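Local coordinates for protein Cys-Gly metallodipeptidase DUG1 (Saccharomyces cerevisiae, PDB 4G1P) that hydrolyses the dipeptide Cys-Gly as a zinc-dependent M20A-family metallopeptidase and serves as the catalytic subunit of the glutathione degradosomal complex, at residues Tyr213-Gly227 with Asn377-Val391. Residues are numbered along the deposited sequence; the frame is centred on the assembly and turned at random.
Sequences YGLRGCNYYQTIIEG and NKCRTELIHDGAYWV. With CYS (cysteine), chain E.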
ATOM      1  N   TYR A 213     -24.140  -2.591 -26.469  1.00 22.30           N
ATOM      2  CA  TYR A 213     -23.586  -3.067 -27.731  1.00 22.89           C
ATOM      3  C   TYR A 213     -22.079  -2.816 -27.894  1.00 25.38           C
ATOM      4  O   TYR A 213     -21.509  -3.130 -28.947  1.00 26.05           O
ATOM      5  CB  TYR A 213     -24.374  -2.486 -28.918  1.00 24.40           C
ATOM      6  CG  TYR A 213     -24.269  -0.980 -29.087  1.00 24.44           C
ATOM      7  CD1 TYR A 213     -25.160  -0.125 -28.454  1.00 23.40           C
ATOM      8  CD2 TYR A 213     -23.289  -0.422 -29.889  1.00 21.16           C
ATOM      9  CE1 TYR A 213     -25.070   1.233 -28.608  1.00 23.68           C
ATOM     10  CE2 TYR A 213     -23.187   0.933 -30.044  1.00 20.42           C
ATOM     11  CZ  TYR A 213     -24.078   1.759 -29.408  1.00 23.62           C
ATOM     12  OH  TYR A 213     -23.974   3.122 -29.576  1.00 25.84           O
ATOM     13  N   GLY A 214     -21.435  -2.269 -26.861  1.00 25.92           N
ATOM     14  CA  GLY A 214     -20.008  -1.962 -26.926  1.00 25.14           C
ATOM     15  C   GLY A 214     -19.232  -1.932 -25.615  1.00 24.88           C
ATOM     16  O   GLY A 214     -19.704  -1.409 -24.606  1.00 29.16           O
ATOM     17  N   LEU A 215     -18.023  -2.480 -25.632  1.00 22.91           N
ATOM     18  CA  LEU A 215     -17.158  -2.456 -24.455  1.00 23.45           C
ATOM     19  C   LEU A 215     -15.798  -1.867 -24.774  1.00 25.08           C
ATOM     20  O   LEU A 215     -15.240  -2.116 -25.841  1.00 25.51           O
ATOM     21  CB  LEU A 215     -16.927  -3.870 -23.940  1.00 24.63           C
ATOM     22  CG  LEU A 215     -18.108  -4.617 -23.347  1.00 26.20           C
ATOM     23  CD1 LEU A 215     -17.865  -6.087 -23.503  1.00 22.46           C
ATOM     24  CD2 LEU A 215     -18.245  -4.252 -21.891  1.00 24.04           C
ATOM     25  N   ARG A 216     -15.244  -1.107 -23.838  1.00 25.16           N
ATOM     26  CA  ARG A 216     -13.856  -0.704 -23.960  1.00 20.85           C
ATOM     27  C   ARG A 216     -12.986  -1.870 -23.551  1.00 22.27           C
ATOM     28  O   ARG A 216     -13.377  -2.669 -22.710  1.00 21.30           O
ATOM     29  CB  ARG A 216     -13.546   0.420 -23.006  1.00 22.04           C
ATOM     30  CG  ARG A 216     -14.044   1.766 -23.367  1.00 20.67           C
ATOM     31  CD  ARG A 216     -14.133   2.489 -22.070  1.00 22.39           C
ATOM     32  NE  ARG A 216     -13.601   3.831 -22.086  1.00 26.73           N
ATOM     33  CZ  ARG A 216     -13.535   4.598 -21.006  1.00 23.18           C
ATOM     34  NH1 ARG A 216     -13.951   4.129 -19.842  1.00 20.07           N
ATOM     35  NH2 ARG A 216     -13.060   5.831 -21.093  1.00 24.62           N
ATOM     36  N   GLY A 217     -11.795  -1.952 -24.125  1.00 21.76           N
ATOM     37  CA  GLY A 217     -10.824  -2.916 -23.664  1.00 22.77           C
ATOM     38  C   GLY A 217     -10.041  -2.351 -22.486  1.00 26.43           C
ATOM     39  O   GLY A 217     -10.315  -1.254 -21.988  1.00 22.08           O
ATOM     40  N   CYS A 218      -9.057  -3.108 -22.033  1.00 25.76           N
ATOM     41  CA  CYS A 218      -8.267  -2.688 -20.892  1.00 28.87           C
ATOM     42  C   CYS A 218      -6.840  -3.244 -20.953  1.00 26.46           C
ATOM     43  O   CYS A 218      -6.627  -4.451 -21.079  1.00 26.55           O
ATOM     44  CB  CYS A 218      -8.960  -3.079 -19.575  1.00 24.51           C
ATOM     45  SG  CYS A 218      -8.154  -2.391 -18.093  1.00 25.19           S
ATOM     46  N   ASN A 219      -5.868  -2.345 -20.888  1.00 21.62           N
ATOM     47  CA  ASN A 219      -4.472  -2.748 -20.805  1.00 24.64           C
ATOM     48  C   ASN A 219      -3.916  -2.328 -19.456  1.00 24.05           C
ATOM     49  O   ASN A 219      -3.913  -1.140 -19.117  1.00 26.16           O
ATOM     50  CB  ASN A 219      -3.657  -2.148 -21.956  1.00 27.17           C
ATOM     51  CG  ASN A 219      -3.847  -2.903 -23.266  1.00 29.69           C
ATOM     52  OD1 ASN A 219      -4.876  -3.543 -23.480  1.00 35.22           O
ATOM     53  ND2 ASN A 219      -2.848  -2.846 -24.136  1.00 28.90           N
ATOM     54  N   TYR A 220      -3.484  -3.297 -18.665  1.00 20.28           N
ATOM     55  CA  TYR A 220      -3.046  -2.984 -17.316  1.00 21.86           C
ATOM     56  C   TYR A 220      -1.530  -3.079 -17.225  1.00 24.25           C
ATOM     57  O   TYR A 220      -0.941  -4.126 -17.529  1.00 24.68           O
ATOM     58  CB  TYR A 220      -3.714  -3.909 -16.305  1.00 22.61           C
ATOM     59  CG  TYR A 220      -3.796  -3.336 -14.912  1.00 21.02           C
ATOM     60  CD1 TYR A 220      -2.672  -3.259 -14.107  1.00 23.05           C
ATOM     61  CD2 TYR A 220      -4.995  -2.873 -14.401  1.00 18.54           C
ATOM     62  CE1 TYR A 220      -2.740  -2.733 -12.828  1.00 22.40           C
ATOM     63  CE2 TYR A 220      -5.074  -2.350 -13.127  1.00 20.73           C
ATOM     64  CZ  TYR A 220      -3.938  -2.281 -12.343  1.00 19.84           C
ATOM     65  OH  TYR A 220      -4.001  -1.775 -11.067  1.00 17.85           O
ATOM     66  N   TYR A 221      -0.908  -1.980 -16.809  1.00 21.60           N
ATOM     67  CA  TYR A 221       0.551  -1.887 -16.774  1.00 23.92           C
ATOM     68  C   TYR A 221       1.106  -1.680 -15.368  1.00 24.89           C
ATOM     69  O   TYR A 221       0.431  -1.143 -14.471  1.00 21.95           O
ATOM     70  CB  TYR A 221       1.048  -0.754 -17.685  1.00 21.89           C
ATOM     71  CG  TYR A 221       0.659  -0.924 -19.128  1.00 22.03           C
ATOM     72  CD1 TYR A 221       1.362  -1.773 -19.957  1.00 23.27           C
ATOM     73  CD2 TYR A 221      -0.428  -0.244 -19.657  1.00 25.04           C
ATOM     74  CE1 TYR A 221       1.002  -1.944 -21.276  1.00 26.33           C
ATOM     75  CE2 TYR A 221      -0.802  -0.408 -20.976  1.00 25.06           C
ATOM     76  CZ  TYR A 221      -0.085  -1.261 -21.783  1.00 29.11           C
ATOM     77  OH  TYR A 221      -0.450  -1.429 -23.104  1.00 29.63           O
ATOM     78  N   GLN A 222       2.346  -2.112 -15.187  1.00 23.17           N
ATOM     79  CA  GLN A 222       3.105  -1.759 -13.997  1.00 25.49           C
ATOM     80  C   GLN A 222       4.470  -1.236 -14.412  1.00 26.22           C
ATOM     81  O   GLN A 222       5.174  -1.866 -15.208  1.00 25.05           O
ATOM     82  CB  GLN A 222       3.233  -2.939 -13.018  1.00 24.62           C
ATOM     83  CG  GLN A 222       3.987  -4.141 -13.548  1.00 22.95           C
ATOM     84  CD  GLN A 222       4.074  -5.263 -12.534  1.00 26.27           C
ATOM     85  OE1 GLN A 222       3.503  -5.185 -11.449  1.00 25.80           O
ATOM     86  NE2 GLN A 222       4.793  -6.318 -12.885  1.00 26.57           N
ATOM     87  N   THR A 223       4.821  -0.061 -13.903  1.00 23.48           N
ATOM     88  CA  THR A 223       6.157   0.482 -14.122  1.00 25.81           C
ATOM     89  C   THR A 223       7.031   0.139 -12.921  1.00 25.92           C
ATOM     90  O   THR A 223       6.704   0.509 -11.793  1.00 22.25           O
ATOM     91  CB  THR A 223       6.133   2.010 -14.353  1.00 24.89           C
ATOM     92  OG1 THR A 223       5.590   2.282 -15.645  1.00 24.23           O
ATOM     93  CG2 THR A 223       7.534   2.589 -14.296  1.00 26.00           C
ATOM     94  N   ILE A 224       8.126  -0.579 -13.170  1.00 25.90           N
ATOM     95  CA  ILE A 224       8.992  -1.055 -12.092  1.00 26.31           C
ATOM     96  C   ILE A 224      10.303  -0.277 -12.008  1.00 24.08           C
ATOM     97  O   ILE A 224      11.062  -0.229 -12.968  1.00 23.64           O
ATOM     98  CB  ILE A 224       9.309  -2.542 -12.245  1.00 24.95           C
ATOM     99  CG1 ILE A 224       8.061  -3.304 -12.702  1.00 26.94           C
ATOM    100  CG2 ILE A 224       9.837  -3.094 -10.941  1.00 23.77           C
ATOM    101  CD1 ILE A 224       8.302  -4.788 -12.970  1.00 28.83           C
ATOM    102  N   ILE A 225      10.550   0.340 -10.857  1.00 23.81           N
ATOM    103  CA  ILE A 225      11.788   1.076 -10.624  1.00 21.58           C
ATOM    104  C   ILE A 225      12.502   0.524  -9.398  1.00 24.73           C
ATOM    105  O   ILE A 225      11.922   0.447  -8.306  1.00 21.20           O
ATOM    106  CB  ILE A 225      11.531   2.566 -10.436  1.00 21.23           C
ATOM    107  CG1 ILE A 225      10.902   3.155 -11.692  1.00 24.59           C
ATOM    108  CG2 ILE A 225      12.827   3.294 -10.143  1.00 25.55           C
ATOM    109  CD1 ILE A 225      10.538   4.619 -11.559  1.00 21.78           C
ATOM    110  N   GLU A 226      13.762   0.136  -9.597  1.00 26.21           N
ATOM    111  CA  GLU A 226      14.577  -0.495  -8.568  1.00 25.65           C
ATOM    112  C   GLU A 226      15.889   0.257  -8.390  1.00 29.97           C
ATOM    113  O   GLU A 226      16.458   0.761  -9.364  1.00 32.44           O
ATOM    114  CB  GLU A 226      14.863  -1.946  -8.944  1.00 25.95           C
ATOM    115  CG  GLU A 226      15.795  -2.642  -7.982  1.00 32.99           C
ATOM    116  CD  GLU A 226      15.877  -4.139  -8.219  1.00 43.73           C
ATOM    117  OE1 GLU A 226      15.908  -4.539  -9.405  1.00 45.97           O
ATOM    118  OE2 GLU A 226      15.903  -4.908  -7.222  1.00 36.67           O
ATOM    119  N   GLY A 227      16.361   0.339  -7.144  1.00 31.02           N
ATOM    120  CA  GLY A 227      17.608   1.028  -6.812  1.00 25.39           C
ATOM    121  C   GLY A 227      18.518   0.228  -5.888  1.00 23.12           C
ATOM    122  O   GLY A 227      19.268  -0.630  -6.349  1.00 24.59           O
ATOM    123  N   ASN A 377      18.944   4.709 -11.172  1.00 27.36           N
ATOM    124  CA  ASN A 377      18.047   3.593 -10.898  1.00 27.06           C
ATOM    125  C   ASN A 377      17.743   2.742 -12.142  1.00 29.40           C
ATOM    126  O   ASN A 377      17.990   3.175 -13.276  1.00 28.78           O
ATOM    127  CB  ASN A 377      16.759   4.104 -10.230  1.00 29.03           C
ATOM    128  CG  ASN A 377      16.983   4.565  -8.780  1.00 26.89           C
ATOM    129  OD1 ASN A 377      17.720   3.935  -8.030  1.00 23.63           O
ATOM    130  ND2 ASN A 377      16.344   5.665  -8.393  1.00 24.60           N
ATOM    131  N   LYS A 378      17.240   1.527 -11.920  1.00 27.87           N
ATOM    132  CA  LYS A 378      16.763   0.658 -13.001  1.00 31.49           C
ATOM    133  C   LYS A 378      15.268   0.894 -13.222  1.00 28.83           C
ATOM    134  O   LYS A 378      14.545   1.215 -12.280  1.00 31.08           O
ATOM    135  CB  LYS A 378      16.997  -0.820 -12.668  1.00 28.64           C
ATOM    136  CG  LYS A 378      18.446  -1.189 -12.439  1.00 40.36           C
ATOM    137  CD  LYS A 378      18.615  -2.642 -11.941  1.00 49.55           C
ATOM    138  CE  LYS A 378      18.627  -2.769 -10.396  1.00 52.32           C
ATOM    139  NZ  LYS A 378      19.836  -2.182  -9.702  1.00 47.37           N
ATOM    140  N   CYS A 379      14.802   0.739 -14.456  1.00 25.94           N
ATOM    141  CA  CYS A 379      13.393   0.979 -14.757  1.00 24.21           C
ATOM    142  C   CYS A 379      12.928   0.242 -15.992  1.00 26.29           C
ATOM    143  O   CYS A 379      13.660   0.098 -16.976  1.00 28.36           O
ATOM    144  CB  CYS A 379      13.088   2.477 -14.915  1.00 25.14           C
ATOM    145  SG  CYS A 379      11.303   2.862 -15.197  1.00 29.17           S
ATOM    146  N   ARG A 380      11.687  -0.214 -15.931  1.00 24.47           N
ATOM    147  CA  ARG A 380      11.050  -0.860 -17.057  1.00 24.09           C
ATOM    148  C   ARG A 380       9.553  -0.964 -16.803  1.00 28.76           C
ATOM    149  O   ARG A 380       9.102  -1.019 -15.648  1.00 27.05           O
ATOM    150  CB  ARG A 380      11.648  -2.238 -17.295  1.00 20.24           C
ATOM    151  CG  ARG A 380      11.250  -3.264 -16.300  1.00 23.37           C
ATOM    152  CD  ARG A 380      11.969  -4.548 -16.574  1.00 26.65           C
ATOM    153  NE  ARG A 380      11.693  -5.535 -15.541  1.00 41.11           N
ATOM    154  CZ  ARG A 380      10.596  -6.286 -15.510  1.00 51.04           C
ATOM    155  NH1 ARG A 380       9.671  -6.148 -16.459  1.00 41.61           N
ATOM    156  NH2 ARG A 380      10.418  -7.171 -14.532  1.00 52.39           N
ATOM    157  N   THR A 381       8.785  -0.977 -17.887  1.00 24.79           N
ATOM    158  CA  THR A 381       7.343  -1.011 -17.794  1.00 21.28           C
ATOM    159  C   THR A 381       6.809  -2.255 -18.476  1.00 27.90           C
ATOM    160  O   THR A 381       7.168  -2.561 -19.611  1.00 30.38           O
ATOM    161  CB  THR A 381       6.728   0.265 -18.386  1.00 25.76           C
ATOM    162  OG1 THR A 381       6.998   1.355 -17.501  1.00 26.77           O
ATOM    163  CG2 THR A 381       5.217   0.141 -18.550  1.00 27.31           C
ATOM    164  N   GLU A 382       5.962  -2.994 -17.775  1.00 28.97           N
ATOM    165  CA  GLU A 382       5.456  -4.222 -18.347  1.00 26.77           C
ATOM    166  C   GLU A 382       3.941  -4.349 -18.268  1.00 27.53           C
ATOM    167  O   GLU A 382       3.279  -3.732 -17.431  1.00 28.94           O
ATOM    168  CB  GLU A 382       6.159  -5.429 -17.737  1.00 28.78           C
ATOM    169  CG  GLU A 382       5.600  -5.910 -16.429  1.00 32.61           C
ATOM    170  CD  GLU A 382       6.529  -6.914 -15.768  1.00 37.17           C
ATOM    171  OE1 GLU A 382       7.668  -7.061 -16.258  1.00 36.85           O
ATOM    172  OE2 GLU A 382       6.129  -7.550 -14.769  1.00 36.44           O
ATOM    173  N   LEU A 383       3.401  -5.138 -19.182  1.00 27.74           N
ATOM    174  CA  LEU A 383       1.974  -5.327 -19.272  1.00 25.19           C
ATOM    175  C   LEU A 383       1.593  -6.424 -18.290  1.00 23.62           C
ATOM    176  O   LEU A 383       2.246  -7.460 -18.228  1.00 24.84           O
ATOM    177  CB  LEU A 383       1.609  -5.710 -20.713  1.00 26.47           C
ATOM    178  CG  LEU A 383       0.176  -6.152 -21.035  1.00 26.04           C
ATOM    179  CD1 LEU A 383      -0.755  -4.970 -21.053  1.00 22.86           C
ATOM    180  CD2 LEU A 383       0.131  -6.906 -22.352  1.00 24.23           C
ATOM    181  N   ILE A 384       0.552  -6.197 -17.502  1.00 21.91           N
ATOM    182  CA  ILE A 384       0.092  -7.247 -16.605  1.00 28.94           C
ATOM    183  C   ILE A 384      -0.998  -8.091 -17.259  1.00 33.01           C
ATOM    184  O   ILE A 384      -0.935  -9.316 -17.232  1.00 41.51           O
ATOM    185  CB  ILE A 384      -0.421  -6.702 -15.275  1.00 24.25           C
ATOM    186  CG1 ILE A 384       0.701  -5.949 -14.551  1.00 23.65           C
ATOM    187  CG2 ILE A 384      -0.985  -7.852 -14.452  1.00 21.91           C
ATOM    188  CD1 ILE A 384       0.270  -5.206 -13.298  1.00 22.67           C
ATOM    189  N   HIS A 385      -2.002  -7.433 -17.832  1.00 29.01           N
ATOM    190  CA  HIS A 385      -2.991  -8.125 -18.644  1.00 30.63           C
ATOM    191  C   HIS A 385      -3.623  -7.202 -19.680  1.00 35.09           C
ATOM    192  O   HIS A 385      -3.638  -5.976 -19.512  1.00 30.73           O
ATOM    193  CB  HIS A 385      -4.061  -8.816 -17.781  1.00 30.66           C
ATOM    194  CG  HIS A 385      -5.010  -7.881 -17.095  1.00 31.66           C
ATOM    195  ND1 HIS A 385      -5.171  -7.864 -15.725  1.00 34.09           N
ATOM    196  CD2 HIS A 385      -5.881  -6.965 -17.587  1.00 35.40           C
ATOM    197  CE1 HIS A 385      -6.083  -6.961 -15.402  1.00 34.34           C
ATOM    198  NE2 HIS A 385      -6.527  -6.398 -16.512  1.00 30.75           N
ATOM    199  N   ASP A 386      -4.128  -7.797 -20.759  1.00 35.58           N
ATOM    200  CA  ASP A 386      -4.856  -7.038 -21.769  1.00 33.39           C
ATOM    201  C   ASP A 386      -6.169  -7.727 -22.113  1.00 32.99           C
ATOM    202  O   ASP A 386      -6.283  -8.948 -22.022  1.00 36.97           O
ATOM    203  CB  ASP A 386      -3.994  -6.771 -23.015  1.00 30.84           C
ATOM    204  CG  ASP A 386      -3.625  -8.043 -23.786  1.00 34.37           C
ATOM    205  OD1 ASP A 386      -3.927  -9.178 -23.345  1.00 36.81           O
ATOM    206  OD2 ASP A 386      -3.010  -7.893 -24.861  1.00 37.21           O
ATOM    207  N   GLY A 387      -7.162  -6.928 -22.480  1.00 30.41           N
ATOM    208  CA  GLY A 387      -8.473  -7.429 -22.849  1.00 28.01           C
ATOM    209  C   GLY A 387      -9.000  -6.537 -23.954  1.00 29.56           C
ATOM    210  O   GLY A 387      -8.851  -5.316 -23.877  1.00 27.90           O
ATOM    211  N   ALA A 388      -9.605  -7.134 -24.979  1.00 28.41           N
ATOM    212  CA  ALA A 388      -9.958  -6.396 -26.188  1.00 24.60           C
ATOM    213  C   ALA A 388     -11.191  -5.545 -26.012  1.00 24.71           C
ATOM    214  O   ALA A 388     -12.057  -5.860 -25.206  1.00 27.21           O
ATOM    215  CB  ALA A 388     -10.154  -7.336 -27.334  1.00 26.69           C
ATOM    216  N   TYR A 389     -11.263  -4.455 -26.766  1.00 24.80           N
ATOM    217  CA  TYR A 389     -12.505  -3.708 -26.870  1.00 23.98           C
ATOM    218  C   TYR A 389     -13.457  -4.443 -27.809  1.00 29.15           C
ATOM    219  O   TYR A 389     -13.051  -5.362 -28.526  1.00 32.99           O
ATOM    220  CB  TYR A 389     -12.247  -2.286 -27.362  1.00 27.01           C
ATOM    221  CG  TYR A 389     -11.573  -2.186 -28.711  1.00 33.01           C
ATOM    222  CD1 TYR A 389     -12.299  -2.353 -29.890  1.00 34.25           C
ATOM    223  CD2 TYR A 389     -10.223  -1.892 -28.813  1.00 34.38           C
ATOM    224  CE1 TYR A 389     -11.701  -2.252 -31.117  1.00 33.60           C
ATOM    225  CE2 TYR A 389      -9.611  -1.786 -30.045  1.00 35.34           C
ATOM    226  CZ  TYR A 389     -10.359  -1.966 -31.189  1.00 39.71           C
ATOM    227  OH  TYR A 389      -9.762  -1.867 -32.418  1.00 47.52           O
ATOM    228  N   TRP A 390     -14.721  -4.047 -27.818  1.00 25.74           N
ATOM    229  CA  TRP A 390     -15.698  -4.749 -28.627  1.00 25.17           C
ATOM    230  C   TRP A 390     -16.802  -3.796 -29.014  1.00 28.41           C
ATOM    231  O   TRP A 390     -17.290  -3.036 -28.182  1.00 28.97           O
ATOM    232  CB  TRP A 390     -16.257  -5.942 -27.855  1.00 22.99           C
ATOM    233  CG  TRP A 390     -17.435  -6.630 -28.492  1.00 28.83           C
ATOM    234  CD1 TRP A 390     -17.403  -7.543 -29.515  1.00 30.92           C
ATOM    235  CD2 TRP A 390     -18.816  -6.495 -28.123  1.00 26.68           C
ATOM    236  NE1 TRP A 390     -18.681  -7.973 -29.813  1.00 24.19           N
ATOM    237  CE2 TRP A 390     -19.565  -7.345 -28.976  1.00 27.35           C
ATOM    238  CE3 TRP A 390     -19.494  -5.735 -27.162  1.00 23.41           C
ATOM    239  CZ2 TRP A 390     -20.958  -7.456 -28.891  1.00 24.54           C
ATOM    240  CZ3 TRP A 390     -20.870  -5.839 -27.083  1.00 25.32           C
ATOM    241  CH2 TRP A 390     -21.592  -6.699 -27.946  1.00 26.78           C
ATOM    242  N   VAL A 391     -17.169  -3.804 -30.288  1.00 24.33           N
ATOM    243  CA  VAL A 391     -18.260  -2.973 -30.746  1.00 26.07           C
ATOM    244  C   VAL A 391     -19.109  -3.814 -31.679  1.00 30.28           C
ATOM    245  O   VAL A 391     -18.594  -4.530 -32.536  1.00 28.74           O
ATOM    246  CB  VAL A 391     -17.793  -1.712 -31.512  1.00 26.19           C
ATOM    247  CG1 VAL A 391     -18.924  -0.716 -31.608  1.00 24.68           C
ATOM    248  CG2 VAL A 391     -16.618  -1.059 -30.846  1.00 30.84           C
TER
HETATM  249  N   CYS E 504     -12.718  -5.753 -14.112  1.00 36.02           N
HETATM  250  CA  CYS E 504     -11.577  -5.133 -14.755  1.00 32.93           C
HETATM  251  C   CYS E 504     -12.041  -3.862 -15.471  1.00 23.46           C
HETATM  252  O   CYS E 504     -12.958  -3.895 -16.291  1.00 23.01           O
HETATM  253  CB  CYS E 504     -10.891  -6.113 -15.709  1.00 31.10           C
HETATM  254  SG  CYS E 504      -9.450  -5.471 -16.504  1.00 49.16           S
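CB of Y220 sits over one face of the H385 imidazole, a CH-pi contact 3.9 Å from the ring centroid, while C218 O lies at the ring's edge. CG of H385 stands between its backbone N and carbonyl carbon (chi1 71°), which swings the ring beside the bound cysteine, H385 NE2 being 3.1 Å from the ligand SG. C218 SG approaches the same sulfur, so both strands line the cysteine pocket; R348 binds the ligand too. The W390 indole takes Y213 O over one face and L215 N at its edge. Strands 217-226 and 378-387 pair antiparallel in the lid domain of the M20 fold, interrupted by a classic beta bulge where I384 and H385 both face Y220; pairing lapses around R216-G217 and A388-Y389 before 213-215 meets 390-391. I384 N donates to Y220 O at 2.6 Å; the bond from H385 N is weak. Beyond the bulge, Q222 and E382 run side by side, Q222 NE2 donating a hydrogen bond to E382 OE2 at 2.6 Å from above the carboxylate plane. With an alanine at Q222, E382 OE2 is likely to lose this donor and I384 CD1 part of its packing. On the sheet face carrying Y221 and L383, the T223 and T381 hydroxyls share a hydrogen bond.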